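PDB 5M41: nigritoxine from Vibrio nigripulchritudo, which acts as a bacterial toxin against crustaceans and insects and has a novel fold. Local coordinates for residues E47-S50 and Q51-E54; I172-S175 and E176-K179; T201-L204 and D205-P208. All coordinates share one frame; numbering follows the deposited sequence.

Contact 1: E47-S50 and Q51-E54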
loop_
_atom_site.group_PDB
_atom_site.type_symbol
_atom_site.label_atom_id
_atom_site.label_comp_id
_atom_site.label_asym_id
_atom_site.label_seq_id
_atom_site.Cartn_x
_atom_site.Cartn_y
_atom_site.Cartn_z
ATOM N N GLU A 47 -5.133 7.256 38.656
ATOM C CA GLU A 47 -4.751 5.863 38.762
ATOM C C GLU A 47 -4.169 5.536 40.142
ATOM O O GLU A 47 -4.508 4.507 40.739
ATOM C CB GLU A 47 -3.814 5.448 37.628
ATOM C CG GLU A 47 -3.281 4.022 37.691
ATOM C CD GLU A 47 -4.363 2.937 37.655
ATOM O OE1 GLU A 47 -5.530 3.203 37.285
ATOM O OE2 GLU A 47 -4.032 1.792 38.000
ATOM N N VAL A 48 -3.294 6.396 40.653
ATOM C CA VAL A 48 -2.610 6.105 41.911
ATOM C C VAL A 48 -3.589 6.225 43.090
ATOM O O VAL A 48 -3.573 5.392 43.997
ATOM C CB VAL A 48 -1.315 6.942 42.083
ATOM C CG1 VAL A 48 -0.692 6.748 43.460
ATOM C CG2 VAL A 48 -0.320 6.581 40.984
ATOM N N LEU A 49 -4.458 7.231 43.059
ATOM C CA LEU A 49 -5.526 7.308 44.046
ATOM C C LEU A 49 -6.408 6.048 44.048
ATOM O O LEU A 49 -6.729 5.564 45.131
ATOM C CB LEU A 49 -6.382 8.565 43.888
ATOM C CG LEU A 49 -5.679 9.919 43.976
ATOM C CD1 LEU A 49 -6.693 11.021 43.728
ATOM C CD2 LEU A 49 -4.997 10.120 45.329
ATOM N N SER A 50 -6.777 5.505 42.875
ATOM C CA SER A 50 -7.561 4.257 42.821
ATOM C C SER A 50 -6.830 3.120 43.526
ATOM O O SER A 50 -7.435 2.328 44.252
ATOM C CB SER A 50 -7.868 3.813 41.387
ATOM O OG SER A 50 -8.544 4.844 40.693
ATOM N N GLN A 51 -5.525 3.043 43.309
ATOM C CA GLN A 51 -4.735 2.008 43.942
ATOM C C GLN A 51 -4.676 2.203 45.465
ATOM O O GLN A 51 -4.822 1.239 46.231
ATOM C CB GLN A 51 -3.354 1.893 43.301
ATOM C CG GLN A 51 -2.553 0.710 43.829
ATOM C CD GLN A 51 -1.186 0.565 43.178
ATOM O OE1 GLN A 51 -0.372 -0.264 43.601
ATOM N NE2 GLN A 51 -0.922 1.372 42.159
ATOM N N ILE A 52 -4.505 3.450 45.899
ATOM C CA ILE A 52 -4.512 3.766 47.329
ATOM C C ILE A 52 -5.864 3.377 47.940
ATOM O O ILE A 52 -5.918 2.760 49.009
ATOM C CB ILE A 52 -4.218 5.259 47.615
ATOM C CG1 ILE A 52 -2.763 5.604 47.290
ATOM C CG2 ILE A 52 -4.504 5.589 49.082
ATOM C CD1 ILE A 52 -2.504 7.092 47.168
ATOM N N ARG A 53 -6.944 3.736 47.251
ATOM C CA ARG A 53 -8.278 3.489 47.748
ATOM C C ARG A 53 -8.545 1.998 47.941
ATOM O O ARG A 53 -8.916 1.580 49.038
ATOM C CB ARG A 53 -9.327 4.122 46.837
ATOM C CG ARG A 53 -10.743 4.023 47.384
ATOM C CD ARG A 53 -11.651 5.101 46.818
ATOM N NE ARG A 53 -11.883 4.956 45.377
ATOM C CZ ARG A 53 -12.749 4.104 44.829
ATOM N NH1 ARG A 53 -13.476 3.292 45.597
ATOM N NH2 ARG A 53 -12.884 4.059 43.507
ATOM N N GLU A 54 -8.331 1.205 46.893
ATOM C CA GLU A 54 -8.624 -0.233 46.920
ATOM C C GLU A 54 -7.793 -0.993 47.962
ATOM O O GLU A 54 -8.241 -2.001 48.512
ATOM C CB GLU A 54 -8.439 -0.855 45.529
ATOM C CG GLU A 54 -6.986 -0.977 45.083
ATOM C CD GLU A 54 -6.806 -1.715 43.763
ATOM O OE1 GLU A 54 -7.681 -2.534 43.396
ATOM O OE2 GLU A 54 -5.771 -1.483 43.094
#
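With chi1 near 174°, Val48 turns CG1 to the far side from its own nitrogen, while Ile52, one helical turn later, keeps CG1 beside its own backbone N (chi1 -69°). These torsions, with Ile52 extended beyond CG1, bring Val48 CG1 to 4.1 Å from Ile52 CD1, the side chains slanting across each other so that methyl meets methyl. Ile52 CD1 also lies 4.3 Å from Leu49 CD2, which places this one methyl against residues both three and four positions earlier. Nearer the backbone, Ile52 CG1 passes 3.4 Å from Val48 O, alongside a carbonyl already engaged by the Ile52 amide.

The backbone pattern is that of a regular alpha-helix, the C-terminal part of helix 34-54. Four successive i to i+4 hydrogen bonds, 2.8 to 3.1 Å long, establish it: Gln51 N to Glu47 O, Ile52 N to Val48 O, Arg53 N to Leu49 O, and Glu54 N to Ser50 O. The CG of Glu54 stays close to the last of these acceptors, 3.4 Å from Ser50 O, so the carbonyl oxygen receives a bond from the amide and has the aliphatic part of the glutamate packed beside it.

The faces of the helix differ in their neighbours. Leu49 packs on Ala63, Tyr64 and Leu67 of helix 62-67, whereas Ile52 touches Tyr110 of strand 110-113. Ser50 OG hydrogen-bonds back to Ile46 O within the helix, and Arg53 makes a cation-pi contact with Tyr64.

Contact 2: I172-S175 and E176-K179; sequences INIS and ELSK
Apolar contact joins Ile172 to Leu177: Ile172 CD1 reaches 3.7 Å from Leu177 CA. Ile172 CG1 stands between the backbone N and the carbonyl carbon (chi1 62°), a torsion that carries CD1 to the start of the helix. The same leucine meets Ile174, whose CG1 lies 4.3 Å from Leu177 CD2, and Ile78 of the adjacent strand 77-80 touches Ile172, Ile174 and Leu177 alike.

Direct backbone bonds span three residues, as in a 3-10 turn. Glu176 N donates to Asn173 O at 2.9 Å, and Leu177 N to Ile174 O at 3.1 Å, the latter donor standing 64° out of the carbonyl plane. This turn leads from edge strand 170-173 into helix 177-191.

Water supplies the next links. One molecule is 2.9 Å from both Ile174 O and Ser178 N, donating to the first and accepting from the second; another joins Ser175 O to Lys179 N in the same manner.

Among polar side chains, Ser175 OG lies 2.9 Å from Asn173 OD1 and 3.2 Å from Glu176 OE2. Its single proton can serve either acceptor, so these two bonds are probably alternatives, while the waters satisfy backbone groups that a regular helix would pair directly.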
loop_
_atom_site.group_PDB
_atom_site.type_symbol
_atom_site.label_atom_id
_atom_site.label_comp_id
_atom_site.label_asym_id
_atom_site.label_seq_id
_atom_site.Cartn_x
_atom_site.Cartn_y
_atom_site.Cartn_z
ATOM N N ILE A 172 -1.120 23.234 48.689
ATOM C CA ILE A 172 -2.036 23.637 47.626
ATOM C C ILE A 172 -3.293 22.796 47.755
ATOM O O ILE A 172 -3.283 21.763 48.430
ATOM C CB ILE A 172 -1.440 23.372 46.219
ATOM C CG1 ILE A 172 -1.176 21.866 46.017
ATOM C CG2 ILE A 172 -0.191 24.210 46.009
ATOM C CD1 ILE A 172 -0.812 21.438 44.599
ATOM N N ASN A 173 -4.375 23.252 47.149
ATOM C CA ASN A 173 -5.508 22.375 46.919
ATOM C C ASN A 173 -5.195 21.386 45.770
ATOM O O ASN A 173 -4.468 21.722 44.821
ATOM C CB ASN A 173 -6.758 23.186 46.597
ATOM C CG ASN A 173 -8.010 22.330 46.598
ATOM O OD1 ASN A 173 -8.717 22.233 45.591
ATOM N ND2 ASN A 173 -8.273 21.675 47.726
ATOM N N ILE A 174 -5.744 20.175 45.870
ATOM C CA ILE A 174 -5.435 19.098 44.950
ATOM C C ILE A 174 -5.818 19.421 43.487
ATOM O O ILE A 174 -5.191 18.898 42.562
ATOM C CB ILE A 174 -6.023 17.725 45.418
ATOM C CG1 ILE A 174 -5.392 16.578 44.614
ATOM C CG2 ILE A 174 -7.547 17.692 45.312
ATOM C CD1 ILE A 174 -5.586 15.198 45.230
ATOM N N SER A 175 -6.815 20.289 43.293
ATOM C CA SER A 175 -7.236 20.723 41.959
ATOM C C SER A 175 -6.108 21.498 41.241
ATOM O O SER A 175 -6.155 21.693 40.034
ATOM C CB SER A 175 -8.483 21.591 42.071
ATOM O OG SER A 175 -8.185 22.767 42.814
ATOM N N GLU A 176 -5.101 21.939 41.987
ATOM C CA GLU A 176 -4.002 22.705 41.399
ATOM C C GLU A 176 -2.773 21.821 41.088
ATOM O O GLU A 176 -1.778 22.293 40.543
ATOM C CB GLU A 176 -3.612 23.888 42.306
ATOM C CG GLU A 176 -4.756 24.855 42.638
ATOM C CD GLU A 176 -5.490 25.365 41.397
ATOM O OE1 GLU A 176 -4.818 25.928 40.497
ATOM O OE2 GLU A 176 -6.742 25.203 41.319
ATOM N N LEU A 177 -2.862 20.540 41.414
ATOM C CA LEU A 177 -1.691 19.668 41.442
ATOM C C LEU A 177 -1.152 19.335 40.048
ATOM O O LEU A 177 0.056 19.413 39.819
ATOM C CB LEU A 177 -1.977 18.397 42.247
ATOM C CG LEU A 177 -0.884 17.325 42.370
ATOM C CD1 LEU A 177 0.422 17.879 42.984
ATOM C CD2 LEU A 177 -1.396 16.115 43.140
ATOM N N SER A 178 -2.027 18.944 39.123
ATOM C CA SER A 178 -1.515 18.470 37.845
ATOM C C SER A 178 -0.798 19.593 37.100
ATOM O O SER A 178 0.179 19.351 36.427
ATOM C CB SER A 178 -2.616 17.789 37.016
ATOM O OG SER A 178 -3.589 18.738 36.592
ATOM N N LYS A 179 -1.232 20.837 37.300
ATOM C CA LYS A 179 -0.586 21.987 36.677
ATOM C C LYS A 179 0.835 22.130 37.242
ATOM O O LYS A 179 1.789 22.320 36.491
ATOM C CB LYS A 179 -1.397 23.258 36.973
ATOM C CG LYS A 179 -0.797 24.571 36.458
ATOM C CD LYS A 179 -1.913 25.614 36.258
ATOM C CE LYS A 179 -1.536 26.741 35.298
ATOM N NZ LYS A 179 -0.347 27.503 35.763
HETATM O O HOH W 1 -4.838 18.453 39.721
HETATM O O HOH W 2 -4.259 21.233 38.082
#

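Contact 3: T201-L204 and D205-P208; sequences TLLL and DVLP
Leu207 packs against Leu203 through CB, CG and CD1, and its side chain can be followed outward atom by atom. CB is 3.7 Å from Leu203 O. CG, set beside the backbone N by a chi1 of -69°, comes closer to the same oxygen, at 3.4 Å from Leu203 O. At the tip, CD1 stays near that oxygen and also rests 3.9 Å from Leu203 CB, making the apolar contact proper. The same carbonyl accepts the Leu207 amide: Leu207 N to Leu203 O is 3.1 Å, with an N-H...O angle of 164°.

This is the lone i to i+4 bond between 201-204 and 205-208, and the phi of Leu203 is -112°; the backbone thus departs from regular helix at the junction of helices 195-203 and 206-215. Val206 fits beside the turn, its CB 4.2 Å from Leu203 CD2 and its CG2 3.6 Å from Leu202 O. The side chains of Leu204 and Asp205 run abreast in one direction, with Asp205 OD2 3.7 Å from Leu204 CG. Pro208, whose ring nitrogen carries no hydrogen, puts CD 3.1 Å from Leu204 O, so no i to i+4 amide bond forms there.

Both helices lean on helix 34-54, through Leu203 on Tyr41 and through Val206 and Leu207 on Leu40. Asn104 donates through ND2 to Thr201 O and accepts at OD1 from Asp205 N, while Asn85 ND2 binds Leu202 O. Asparagine amides therefore take over backbone groups, consistent with a change of helix path among mostly buried residues, with those carbonyls and that amide still paired.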
loop_
_atom_site.group_PDB
_atom_site.type_symbol
_atom_site.label_atom_id
_atom_site.label_comp_id
_atom_site.label_asym_id
_atom_site.label_seq_id
_atom_site.Cartn_x
_atom_site.Cartn_y
_atom_site.Cartn_z
ATOM N N THR A 201 12.879 9.325 30.668
ATOM C CA THR A 201 13.114 8.618 31.907
ATOM C C THR A 201 12.111 9.008 32.966
ATOM O O THR A 201 11.617 8.155 33.709
ATOM C CB THR A 201 14.530 8.914 32.445
ATOM O OG1 THR A 201 15.459 8.357 31.540
ATOM C CG2 THR A 201 14.765 8.253 33.801
ATOM N N LEU A 202 11.840 10.304 33.052
ATOM C CA LEU A 202 10.916 10.843 34.045
ATOM C C LEU A 202 9.450 10.519 33.783
ATOM O O LEU A 202 8.601 10.709 34.663
ATOM C CB LEU A 202 11.114 12.358 34.196
ATOM C CG LEU A 202 12.445 12.739 34.879
ATOM C CD1 LEU A 202 12.674 14.240 34.802
ATOM C CD2 LEU A 202 12.480 12.307 36.318
ATOM N N LEU A 203 9.163 10.014 32.588
ATOM C CA LEU A 203 7.796 9.664 32.203
ATOM C C LEU A 203 7.590 8.146 32.043
ATOM O O LEU A 203 6.483 7.688 31.821
ATOM C CB LEU A 203 7.398 10.409 30.911
ATOM C CG LEU A 203 7.174 11.931 30.976
ATOM C CD1 LEU A 203 6.934 12.508 29.594
ATOM C CD2 LEU A 203 5.993 12.271 31.871
ATOM N N LEU A 204 8.667 7.372 32.116
ATOM C CA LEU A 204 8.610 5.919 31.865
ATOM C C LEU A 204 7.408 5.235 32.515
ATOM O O LEU A 204 6.624 4.547 31.849
ATOM C CB LEU A 204 9.921 5.256 32.344
ATOM C CG LEU A 204 9.997 3.717 32.315
ATOM C CD1 LEU A 204 9.878 3.231 30.873
ATOM C CD2 LEU A 204 11.289 3.183 32.972
ATOM N N ASP A 205 7.253 5.413 33.822
ATOM C CA ASP A 205 6.165 4.752 34.537
ATOM C C ASP A 205 4.934 5.636 34.711
ATOM O O ASP A 205 3.878 5.132 35.015
ATOM C CB ASP A 205 6.646 4.212 35.877
ATOM C CG ASP A 205 7.321 2.842 35.738
ATOM O OD1 ASP A 205 6.597 1.836 35.816
ATOM O OD2 ASP A 205 8.565 2.771 35.569
ATOM N N VAL A 206 5.077 6.950 34.508
ATOM C CA VAL A 206 3.933 7.880 34.565
ATOM C C VAL A 206 2.948 7.599 33.430
ATOM O O VAL A 206 1.732 7.595 33.625
ATOM C CB VAL A 206 4.381 9.371 34.468
ATOM C CG1 VAL A 206 3.166 10.298 34.445
ATOM C CG2 VAL A 206 5.298 9.755 35.631
ATOM N N LEU A 207 3.477 7.368 32.237
ATOM C CA LEU A 207 2.627 7.219 31.049
ATOM C C LEU A 207 1.637 6.051 31.129
ATOM O O LEU A 207 0.439 6.255 30.912
ATOM C CB LEU A 207 3.497 7.135 29.787
ATOM C CG LEU A 207 4.203 8.451 29.443
ATOM C CD1 LEU A 207 5.323 8.250 28.396
ATOM C CD2 LEU A 207 3.138 9.443 28.977
ATOM N N PRO A 208 2.121 4.815 31.443
ATOM C CA PRO A 208 1.180 3.700 31.609
ATOM C C PRO A 208 0.167 3.929 32.732
ATOM O O PRO A 208 -0.970 3.488 32.623
ATOM C CB PRO A 208 2.096 2.497 31.973
ATOM C CG PRO A 208 3.431 3.068 32.337
ATOM C CD PRO A 208 3.523 4.377 31.592
#

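From the N terminus the three contacts come in series, neither nesting nor crossing, and each lies within one continuous stretch, closing helical or turn-sized steps instead of a long loop. Contact 1 belongs to the C-terminal part of helix 34-54. Contact 2 takes edge strand 170-173 of the five-stranded antiparallel sheet into helix 177-191, and contact 3 joins the next two helices, 195-203 and 206-215. Helix 34-54, which carries contact 1, borders the other two: Leu177 packs on Ile45, and Val206 on Ala44. Centres of contacts 1 and 2, and of 1 and 3, are about 17 Å apart. Between contacts 2 and 3 along the chain come Val189, Glu192 and Asp195, residues of the magnesium site.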